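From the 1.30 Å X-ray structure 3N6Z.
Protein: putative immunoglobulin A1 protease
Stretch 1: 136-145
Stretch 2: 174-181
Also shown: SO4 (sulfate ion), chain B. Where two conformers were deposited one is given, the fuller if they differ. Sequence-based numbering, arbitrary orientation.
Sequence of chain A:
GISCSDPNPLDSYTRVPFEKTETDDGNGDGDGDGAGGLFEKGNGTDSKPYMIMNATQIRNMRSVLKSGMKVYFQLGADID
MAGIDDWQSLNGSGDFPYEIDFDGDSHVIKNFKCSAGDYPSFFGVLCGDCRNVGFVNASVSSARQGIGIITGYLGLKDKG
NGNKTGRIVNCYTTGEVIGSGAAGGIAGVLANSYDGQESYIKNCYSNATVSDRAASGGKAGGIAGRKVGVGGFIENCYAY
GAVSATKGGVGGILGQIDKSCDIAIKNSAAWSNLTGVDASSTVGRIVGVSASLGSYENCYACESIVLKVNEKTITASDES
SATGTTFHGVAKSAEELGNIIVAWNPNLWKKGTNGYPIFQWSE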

# COMPACT_ATOMS: atom_id res chain seq x y z
N VAL A 136 5.52 -5.10 9.70
CA VAL A 136 5.05 -4.90 11.07
C VAL A 136 5.79 -3.73 11.71
O VAL A 136 7.02 -3.69 11.70
CB VAL A 136 5.24 -6.19 11.91
CG1 VAL A 136 4.97 -5.92 13.40
CG2 VAL A 136 4.39 -7.34 11.35
N ASN A 137 5.03 -2.77 12.23
CA ASN A 137 5.61 -1.59 12.90
C ASN A 137 6.57 -0.83 12.01
O ASN A 137 7.68 -0.46 12.41
CB ASN A 137 6.33 -1.93 14.23
CG ASN A 137 6.70 -0.67 15.02
OD1 ASN A 137 5.88 0.25 15.14
ND2 ASN A 137 7.95 -0.59 15.48
N ALA A 138 6.16 -0.61 10.76
CA ALA A 138 6.88 0.25 9.86
C ALA A 138 6.61 1.70 10.22
O ALA A 138 5.56 2.05 10.75
CB ALA A 138 6.46 -0.02 8.40
N SER A 139 7.54 2.57 9.84
CA SER A 139 7.33 4.01 9.97
C SER A 139 7.97 4.72 8.79
O SER A 139 9.19 4.70 8.65
CB SER A 139 7.92 4.55 11.27
OG SER A 139 7.77 5.96 11.35
N VAL A 140 7.14 5.33 7.96
CA VAL A 140 7.62 6.06 6.77
C VAL A 140 7.06 7.47 6.83
O VAL A 140 5.89 7.69 7.20
CB VAL A 140 7.30 5.39 5.40
CG1 VAL A 140 7.96 4.00 5.34
CG2 VAL A 140 5.78 5.34 5.13
N SER A 141 7.88 8.45 6.46
CA SER A 141 7.49 9.85 6.56
C SER A 141 8.09 10.68 5.44
O SER A 141 9.24 10.48 5.08
CB SER A 141 7.92 10.41 7.92
OG SER A 141 7.45 11.73 8.09
N SER A 142 7.30 11.64 4.95
CA SER A 142 7.78 12.66 4.01
C SER A 142 7.04 13.94 4.25
O SER A 142 5.84 13.91 4.46
CB SER A 142 7.55 12.21 2.56
OG SER A 142 7.87 13.27 1.67
N ALA A 143 7.76 15.07 4.23
CA ALA A 143 7.16 16.42 4.27
C ALA A 143 6.86 16.96 2.90
O ALA A 143 6.32 18.05 2.78
CB ALA A 143 8.11 17.40 4.99
N ARG A 144 7.21 16.23 1.86
CA ARG A 144 7.18 16.73 0.47
C ARG A 144 6.44 15.88 -0.56
O ARG A 144 6.02 16.41 -1.59
CB ARG A 144 8.62 16.91 -0.03
CG ARG A 144 9.54 17.64 0.93
CD ARG A 144 9.15 19.08 1.18
NE ARG A 144 10.05 19.59 2.22
CZ ARG A 144 9.73 20.50 3.15
NH1 ARG A 144 8.53 21.09 3.18
NH2 ARG A 144 10.65 20.84 4.06
N GLN A 145 6.33 14.57 -0.32
CA GLN A 145 5.85 13.62 -1.33
C GLN A 145 4.77 12.72 -0.78
O GLN A 145 4.64 12.51 0.44
CB GLN A 145 6.98 12.77 -1.89
CG GLN A 145 8.05 13.58 -2.60
CD GLN A 145 9.16 12.71 -3.10
OE1 GLN A 145 9.83 12.06 -2.31
NE2 GLN A 145 9.35 12.67 -4.41
N THR A 174 1.46 -2.58 9.04
CA THR A 174 1.11 -1.96 10.34
C THR A 174 2.17 -0.92 10.64
O THR A 174 3.30 -0.99 10.13
CB THR A 174 0.97 -2.98 11.49
OG1 THR A 174 2.25 -3.23 12.12
CG2 THR A 174 0.36 -4.33 11.01
N GLY A 175 1.82 0.05 11.50
CA GLY A 175 2.73 1.13 11.86
C GLY A 175 2.16 2.51 11.52
O GLY A 175 1.03 2.81 11.88
N GLU A 176 2.96 3.32 10.83
CA GLU A 176 2.58 4.69 10.53
C GLU A 176 3.14 5.19 9.22
O GLU A 176 4.27 4.86 8.84
CB GLU A 176 3.01 5.65 11.64
CG GLU A 176 4.51 5.76 11.82
CD GLU A 176 4.96 6.80 12.85
OE1 GLU A 176 4.14 7.62 13.31
OE2 GLU A 176 6.15 6.83 13.17
N VAL A 177 2.31 5.99 8.55
CA VAL A 177 2.64 6.67 7.32
C VAL A 177 2.27 8.14 7.51
O VAL A 177 1.10 8.46 7.84
CB VAL A 177 1.71 6.17 6.14
CG1 VAL A 177 1.96 6.99 4.88
CG2 VAL A 177 1.86 4.73 5.94
N ILE A 178 3.22 9.03 7.22
CA ILE A 178 2.99 10.47 7.15
C ILE A 178 3.47 10.94 5.77
O ILE A 178 4.65 10.82 5.45
CB ILE A 178 3.71 11.25 8.28
CG1 ILE A 178 3.27 10.72 9.63
CG2 ILE A 178 3.45 12.78 8.11
CD1 ILE A 178 4.07 11.28 10.79
N GLY A 179 2.55 11.41 4.94
CA GLY A 179 2.88 11.92 3.63
C GLY A 179 2.47 13.35 3.43
O GLY A 179 1.88 13.97 4.32
N SER A 180 2.80 13.87 2.26
CA SER A 180 2.42 15.23 1.88
C SER A 180 1.97 15.21 0.42
O SER A 180 2.80 15.20 -0.48
CB SER A 180 3.57 16.20 2.08
OG SER A 180 3.10 17.54 1.87
N GLY A 181 0.65 15.19 0.23
CA GLY A 181 0.06 15.13 -1.11
C GLY A 181 -0.57 13.80 -1.44
O GLY A 181 -1.47 13.72 -2.29
S SO4 B . 13.98 19.43 2.84
O1 SO4 B . 14.55 19.98 1.59
O2 SO4 B . 13.73 20.57 3.74
O3 SO4 B . 12.71 18.71 2.59
O4 SO4 B . 14.98 18.52 3.43
O HOH W 1 4.14 15.44 5.90
O HOH W 2 3.77 19.25 4.09

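Two neighbouring strands, 138-141 and 176-179, run parallel, their axes 4.8 Å apart and their N-to-C directions differing by only 4°, and backbone hydrogen bonds supply most of the join. The ladder alternates in the parallel manner, Ala138 and Val140 each reaching two residues of the partner stretch, with Ser142 adding one more bond at the end: Ala138 N gives to Thr174 O (3.0 Å), Glu176 N to Ala138 O (2.9 Å), Val140 N to Glu176 O (3.0 Å), Ile178 N to Val140 O (3.0 Å) and Ser142 N to Ile178 O (2.8 Å). Several of these carbonyls also receive a CA-H...O contact, among them Ala138 O from Gly175 CA (3.2 Å) and Ile178 O from Ser141 CA (3.2 Å).

At the start, where both stretches turn a corner, a side chain extends the ladder: Thr174, with chi1 at 87° (p), places OG1 2.8 Å from Asn137 N and accepts its proton almost in line. The CA-CB bond of Asn137 itself points away, and its ND2 is satisfied elsewhere in the structure. Gly175 suits the corner because its phi/psi of 121/-129 would jam a CB against the preceding carbonyl, and that CB would also lie 1.9 Å from Ala138 O.

Side chains then alternate between the faces. Ser139 and Glu176 share one face, where Ser139 OG donates to Glu176 OE2 at 2.6 Å; the p rotamer of Glu176 brings its carboxylate across to the hydroxyl. Farther along this face Ser141 OG packs 3.8 Å from Ile178 CB. The other face carries Val140 and Val177, both buried, with Val140 CG2 4.0 Å from Val177 CG2; apolar valine side chains suit this buried face, having no donor or acceptor to satisfy.

Beyond Ser142 the regular ladder gives way to a turn. Ser142 OG accepts from both Arg144 N (3.0 Å) and Gln145 N (2.8 Å), tying the turn to its own first residue, and the chain comes back so that Gln145 O takes the proton of Ser180 N (2.9 Å). Ser142 O lies 3.8 Å from Ser180 N and is served instead by water 1, which donates to it (2.7 Å) and to Gly179 O (3.1 Å). Water 2 likewise links the stretches, donating to Ala143 O (3.1 Å) and hydrogen-bonding Ser180 OG (2.9 Å). Ser180 points its CA-CB bond toward stretch 1, which covers 71 Å² of the residue.

The CA-CB bond of exposed Arg144 points away from the other stretch, and its guanidinium binds a sulfate, probably from the crystallisation liquor: Arg144 NE gives to sulfate O3 (2.8 Å) and Arg144 NH2 to sulfate O2 (3.1 Å). Altogether the two stretches bury 634 Å², both sides summed.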